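Local coordinates for protein phosphatase (Thermotoga maritima, PDB 1NF2) that probably acts as a magnesium-dependent phosphatase of the haloacid dehalogenase superfamily, carrying a distinctive substrate-binding domain beside its catalytic core, at residues N188-E200 and V211-E224. Sequence-based numbering, arbitrary orientation.
Sequences NVDKGKALRFLRE and VFGDNENDLFMFEE. With SO4 (sulfate ion), chain D.
Lys191 lies alongside Asp218, the two side chains pointing the same way, and joins it in a salt bridge of 2.7 Å from Lys191 NZ to Asp218 OD2. The ammonium group approaches on the syn side of the carboxylate, close to its plane. Beyond CG the lysine chain is extended and carries NZ to a sulfate, probably from the crystallisation liquor, where it donates to O3 at 3.0 Å. Asp8 also forms a salt bridge with this nitrogen, so several acceptors gather round one buried charge. With an alanine here, Asp218 and Asp8 would probably lose the positive charge they share, and the sulfate one of its donors.

Helices 191-200 and 216-222 run roughly parallel, crossing at -32° with axes 7.4 Å apart. Gly192 makes this closeness possible: its CA rests 3.4 Å from Phe220 O in a CA-H...O contact, where a side chain would clash. Asp190 lays its carboxylate over one face of the Phe220 ring, the planes nearly parallel, while OD1 caps helix 191-200 by accepting from Lys193 N. Met221 bends at its last torsion and crosses Leu195 at about a right angle, Met221 CE meeting Leu195 CB at 3.7 Å; both side chains also touch Val6 of the central sheet. At the far end Glu224 folds back at chi2 into a salt-bridge network. Its OE1 faces Arg199 NH1, whose place is less certain, with guanidinium and carboxylate planes 29° apart; OE2 lies at the edge of the Arg196 guanidinium, turned 69° from the carboxylate, and its link to Arg196 NE is long.

The pattern is consistent with a HAD-type Rossmann-like core: a motif III lysine reaches motif IV Asp218, a known magnesium ligand not bound here, just past the loop whose Asp214 binds the ion with Asp8 and Asp10.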
loop_
_atom_site.group_PDB
_atom_site.type_symbol
_atom_site.label_atom_id
_atom_site.label_comp_id
_atom_site.label_asym_id
_atom_site.label_seq_id
_atom_site.Cartn_x
_atom_site.Cartn_y
_atom_site.Cartn_z
ATOM N N ASN A 188 8.166 -7.521 -9.590
ATOM C CA ASN A 188 8.718 -7.638 -8.242
ATOM C C ASN A 188 8.859 -6.369 -7.394
ATOM O O ASN A 188 9.959 -5.862 -7.177
ATOM C CB ASN A 188 10.055 -8.396 -8.285
ATOM C CG ASN A 188 10.964 -7.938 -9.411
ATOM O OD1 ASN A 188 12.029 -8.513 -9.623
ATOM N ND2 ASN A 188 10.552 -6.904 -10.136
ATOM N N VAL A 189 7.717 -5.869 -6.929
ATOM C CA VAL A 189 7.659 -4.699 -6.065
ATOM C C VAL A 189 6.857 -5.117 -4.836
ATOM O O VAL A 189 5.855 -5.835 -4.947
ATOM C CB VAL A 189 6.933 -3.512 -6.729
ATOM C CG1 VAL A 189 7.557 -3.213 -8.074
ATOM C CG2 VAL A 189 5.446 -3.814 -6.871
ATOM N N ASP A 190 7.312 -4.692 -3.662
ATOM C CA ASP A 190 6.620 -5.003 -2.419
ATOM C C ASP A 190 7.083 -4.022 -1.348
ATOM O O ASP A 190 8.046 -3.278 -1.553
ATOM C CB ASP A 190 6.883 -6.452 -1.985
ATOM C CG ASP A 190 8.352 -6.732 -1.715
ATOM O OD1 ASP A 190 8.941 -6.051 -0.846
ATOM O OD2 ASP A 190 8.918 -7.641 -2.367
ATOM N N LYS A 191 6.391 -4.010 -0.214
ATOM C CA LYS A 191 6.725 -3.088 0.865
ATOM C C LYS A 191 8.147 -3.244 1.398
ATOM O O LYS A 191 8.759 -2.269 1.810
ATOM C CB LYS A 191 5.717 -3.229 2.010
ATOM C CG LYS A 191 4.343 -2.655 1.687
ATOM C CD LYS A 191 3.398 -2.855 2.859
ATOM C CE LYS A 191 2.041 -2.214 2.623
ATOM N NZ LYS A 191 1.123 -2.571 3.743
ATOM N N GLY A 192 8.657 -4.469 1.388
ATOM C CA GLY A 192 10.004 -4.729 1.863
ATOM C C GLY A 192 11.065 -4.091 0.984
ATOM O O GLY A 192 11.981 -3.444 1.491
ATOM N N LYS A 193 10.956 -4.269 -0.333
ATOM C CA LYS A 193 11.927 -3.679 -1.247
ATOM C C LYS A 193 11.862 -2.170 -1.128
ATOM O O LYS A 193 12.890 -1.483 -1.175
ATOM C CB LYS A 193 11.647 -4.086 -2.700
ATOM C CG LYS A 193 12.019 -5.523 -3.048
ATOM C CD LYS A 193 12.088 -5.695 -4.572
ATOM C CE LYS A 193 12.463 -7.112 -4.978
ATOM N NZ LYS A 193 11.415 -8.092 -4.578
ATOM N N ALA A 194 10.652 -1.642 -0.978
ATOM C CA ALA A 194 10.501 -0.204 -0.844
ATOM C C ALA A 194 11.171 0.294 0.451
ATOM O O ALA A 194 11.842 1.325 0.446
ATOM C CB ALA A 194 9.022 0.178 -0.862
ATOM N N LEU A 195 10.998 -0.440 1.551
ATOM C CA LEU A 195 11.598 -0.033 2.820
ATOM C C LEU A 195 13.116 -0.135 2.771
ATOM O O LEU A 195 13.815 0.714 3.321
ATOM C CB LEU A 195 11.067 -0.876 3.994
ATOM C CG LEU A 195 11.672 -0.512 5.372
ATOM C CD1 LEU A 195 11.469 0.973 5.641
ATOM C CD2 LEU A 195 11.047 -1.346 6.478
ATOM N N ARG A 196 13.624 -1.178 2.119
ATOM C CA ARG A 196 15.065 -1.361 1.998
ATOM C C ARG A 196 15.663 -0.203 1.204
ATOM O O ARG A 196 16.736 0.298 1.527
ATOM C CB ARG A 196 15.384 -2.676 1.288
ATOM C CG ARG A 196 16.845 -3.063 1.386
ATOM C CD ARG A 196 17.254 -3.940 0.229
ATOM N NE ARG A 196 16.581 -5.233 0.218
ATOM C CZ ARG A 196 16.317 -5.922 -0.891
ATOM N NH1 ARG A 196 16.665 -5.437 -2.074
ATOM N NH2 ARG A 196 15.715 -7.100 -0.823
ATOM N N PHE A 197 14.949 0.217 0.164
ATOM C CA PHE A 197 15.370 1.321 -0.697
ATOM C C PHE A 197 15.417 2.621 0.113
ATOM O O PHE A 197 16.360 3.417 0.009
ATOM C CB PHE A 197 14.370 1.466 -1.845
ATOM C CG PHE A 197 14.664 2.604 -2.775
ATOM C CD1 PHE A 197 15.514 2.428 -3.863
ATOM C CD2 PHE A 197 14.094 3.855 -2.562
ATOM C CE1 PHE A 197 15.791 3.482 -4.727
ATOM C CE2 PHE A 197 14.367 4.924 -3.420
ATOM C CZ PHE A 197 15.216 4.736 -4.503
ATOM N N LEU A 198 14.369 2.839 0.900
ATOM C CA LEU A 198 14.261 4.025 1.737
ATOM C C LEU A 198 15.426 4.051 2.728
ATOM O O LEU A 198 16.024 5.099 2.983
ATOM C CB LEU A 198 12.934 3.992 2.491
ATOM C CG LEU A 198 12.690 5.140 3.466
ATOM C CD1 LEU A 198 12.746 6.486 2.731
ATOM C CD2 LEU A 198 11.342 4.935 4.117
ATOM N N ARG A 199 15.745 2.879 3.264
ATOM C CA ARG A 199 16.828 2.713 4.222
ATOM C C ARG A 199 18.176 3.139 3.624
ATOM O O ARG A 199 18.959 3.856 4.259
ATOM C CB ARG A 199 16.890 1.252 4.650
ATOM C CG ARG A 199 17.476 1.024 6.015
ATOM C CD ARG A 199 17.396 -0.438 6.376
ATOM N NE ARG A 199 18.307 -1.235 5.567
ATOM C CZ ARG A 199 18.195 -2.546 5.405
ATOM N NH1 ARG A 199 17.207 -3.195 5.998
ATOM N NH2 ARG A 199 19.065 -3.203 4.655
ATOM N N GLU A 200 18.453 2.682 2.408
ATOM C CA GLU A 200 19.693 3.028 1.726
ATOM C C GLU A 200 19.761 4.538 1.500
ATOM O O GLU A 200 20.796 5.170 1.701
ATOM C CB GLU A 200 19.763 2.300 0.384
ATOM C CG GLU A 200 20.879 1.288 0.312
ATOM C CD GLU A 200 22.231 1.947 0.362
ATOM O OE1 GLU A 200 23.230 1.243 0.610
ATOM O OE2 GLU A 200 22.295 3.175 0.141
ATOM N N VAL A 211 8.868 -2.171 12.935
ATOM C CA VAL A 211 7.755 -2.200 11.984
ATOM C C VAL A 211 6.537 -2.852 12.633
ATOM O O VAL A 211 6.659 -3.856 13.336
ATOM C CB VAL A 211 8.099 -2.997 10.681
ATOM C CG1 VAL A 211 9.224 -2.314 9.934
ATOM C CG2 VAL A 211 8.506 -4.405 11.022
ATOM N N PHE A 212 5.372 -2.248 12.423
ATOM C CA PHE A 212 4.113 -2.779 12.935
ATOM C C PHE A 212 3.324 -3.218 11.705
ATOM O O PHE A 212 3.192 -2.450 10.753
ATOM C CB PHE A 212 3.307 -1.692 13.674
ATOM C CG PHE A 212 3.892 -1.273 15.000
ATOM C CD1 PHE A 212 3.334 -1.719 16.192
ATOM C CD2 PHE A 212 4.973 -0.411 15.055
ATOM C CE1 PHE A 212 3.846 -1.308 17.426
ATOM C CE2 PHE A 212 5.496 0.005 16.285
ATOM C CZ PHE A 212 4.926 -0.447 17.470
ATOM N N GLY A 213 2.810 -4.442 11.732
ATOM C CA GLY A 213 2.043 -4.934 10.607
ATOM C C GLY A 213 1.029 -5.994 10.997
ATOM O O GLY A 213 0.933 -6.388 12.163
ATOM N N ASP A 214 0.265 -6.447 10.011
ATOM C CA ASP A 214 -0.751 -7.463 10.219
ATOM C C ASP A 214 -0.877 -8.347 8.977
ATOM O O ASP A 214 -1.499 -9.414 9.026
ATOM C CB ASP A 214 -2.100 -6.793 10.470
ATOM C CG ASP A 214 -2.710 -6.227 9.190
ATOM O OD1 ASP A 214 -3.957 -6.184 9.095
ATOM O OD2 ASP A 214 -1.947 -5.825 8.279
ATOM N N ASN A 215 -0.263 -7.880 7.887
ATOM C CA ASN A 215 -0.309 -8.486 6.545
ATOM C C ASN A 215 0.764 -9.397 5.984
ATOM O O ASN A 215 1.892 -9.468 6.465
ATOM C CB ASN A 215 -0.452 -7.373 5.494
ATOM C CG ASN A 215 -1.872 -7.047 5.197
ATOM O OD1 ASN A 215 -2.167 -6.166 4.385
ATOM N ND2 ASN A 215 -2.779 -7.762 5.844
ATOM N N GLU A 216 0.376 -10.042 4.886
ATOM C CA GLU A 216 1.254 -10.901 4.109
ATOM C C GLU A 216 2.148 -9.848 3.459
ATOM O O GLU A 216 3.358 -10.010 3.373
ATOM C CB GLU A 216 0.452 -11.634 3.032
ATOM C CG GLU A 216 0.637 -13.136 3.012
ATOM C CD GLU A 216 2.087 -13.540 2.880
ATOM O OE1 GLU A 216 2.778 -12.989 1.996
ATOM O OE2 GLU A 216 2.534 -14.412 3.657
ATOM N N ASN A 217 1.518 -8.753 3.031
ATOM C CA ASN A 217 2.207 -7.618 2.424
ATOM C C ASN A 217 3.264 -7.002 3.353
ATOM O O ASN A 217 4.313 -6.553 2.891
ATOM C CB ASN A 217 1.200 -6.521 2.068
ATOM C CG ASN A 217 0.414 -6.821 0.796
ATOM O OD1 ASN A 217 -0.578 -6.145 0.501
ATOM N ND2 ASN A 217 0.857 -7.817 0.035
ATOM N N ASP A 218 2.971 -6.967 4.654
ATOM C CA ASP A 218 3.871 -6.378 5.653
ATOM C C ASP A 218 5.009 -7.316 6.038
ATOM O O ASP A 218 6.070 -6.879 6.473
ATOM C CB ASP A 218 3.082 -5.999 6.915
ATOM C CG ASP A 218 2.016 -4.958 6.648
ATOM O OD1 ASP A 218 0.986 -4.970 7.366
ATOM O OD2 ASP A 218 2.205 -4.127 5.732
ATOM N N LEU A 219 4.769 -8.609 5.882
ATOM C CA LEU A 219 5.760 -9.628 6.189
ATOM C C LEU A 219 7.090 -9.295 5.487
ATOM O O LEU A 219 8.178 -9.575 6.004
ATOM C CB LEU A 219 5.217 -10.977 5.722
ATOM C CG LEU A 219 5.746 -12.295 6.274
ATOM C CD1 LEU A 219 5.681 -12.303 7.792
ATOM C CD2 LEU A 219 4.896 -13.427 5.695
ATOM N N PHE A 220 6.996 -8.691 4.307
ATOM C CA PHE A 220 8.181 -8.313 3.545
ATOM C C PHE A 220 9.007 -7.254 4.285
ATOM O O PHE A 220 10.231 -7.239 4.173
ATOM C CB PHE A 220 7.775 -7.776 2.163
ATOM C CG PHE A 220 7.286 -8.839 1.205
ATOM C CD1 PHE A 220 8.188 -9.656 0.530
ATOM C CD2 PHE A 220 5.921 -9.013 0.972
ATOM C CE1 PHE A 220 7.737 -10.633 -0.375
ATOM C CE2 PHE A 220 5.460 -9.980 0.078
ATOM C CZ PHE A 220 6.370 -10.794 -0.601
ATOM N N MET A 221 8.342 -6.365 5.026
ATOM C CA MET A 221 9.040 -5.313 5.768
ATOM C C MET A 221 9.805 -5.859 6.973
ATOM O O MET A 221 10.828 -5.305 7.374
ATOM C CB MET A 221 8.056 -4.234 6.242
ATOM C CG MET A 221 7.460 -3.393 5.102
ATOM S SD MET A 221 6.590 -1.895 5.623
ATOM C CE MET A 221 7.511 -0.807 4.985
ATOM N N PHE A 222 9.296 -6.945 7.544
ATOM C CA PHE A 222 9.917 -7.571 8.701
ATOM C C PHE A 222 11.388 -7.889 8.500
ATOM O O PHE A 222 12.198 -7.735 9.422
ATOM C CB PHE A 222 9.184 -8.862 9.061
ATOM C CG PHE A 222 7.994 -8.662 9.954
ATOM C CD1 PHE A 222 7.360 -9.753 10.525
ATOM C CD2 PHE A 222 7.517 -7.391 10.234
ATOM C CE1 PHE A 222 6.270 -9.585 11.362
ATOM C CE2 PHE A 222 6.428 -7.213 11.070
ATOM C CZ PHE A 222 5.805 -8.314 11.635
ATOM N N GLU A 223 11.726 -8.341 7.295
ATOM C CA GLU A 223 13.096 -8.711 6.964
ATOM C C GLU A 223 14.029 -7.511 6.995
ATOM O O GLU A 223 15.244 -7.662 7.095
ATOM C CB GLU A 223 13.141 -9.359 5.578
ATOM C CG GLU A 223 11.933 -10.236 5.257
ATOM C CD GLU A 223 11.700 -11.339 6.277
ATOM O OE1 GLU A 223 10.687 -12.059 6.146
ATOM O OE2 GLU A 223 12.524 -11.493 7.205
ATOM N N GLU A 224 13.454 -6.319 6.913
ATOM C CA GLU A 224 14.231 -5.086 6.922
ATOM C C GLU A 224 14.210 -4.329 8.257
ATOM O O GLU A 224 14.640 -3.176 8.322
ATOM C CB GLU A 224 13.710 -4.157 5.828
ATOM C CG GLU A 224 13.682 -4.781 4.441
ATOM C CD GLU A 224 15.042 -5.301 4.014
ATOM O OE1 GLU A 224 16.030 -4.555 4.155
ATOM O OE2 GLU A 224 15.122 -6.451 3.537
HETATM S S SO4 D . -2.497 -3.156 2.971
HETATM O O1 SO4 D . -2.049 -1.806 3.310
HETATM O O2 SO4 D . -3.033 -3.146 1.606
HETATM O O3 SO4 D . -1.344 -4.064 3.074
HETATM O O4 SO4 D . -3.565 -3.601 3.873
HETATM O O HOH W 1 4.176 -5.732 0.247
#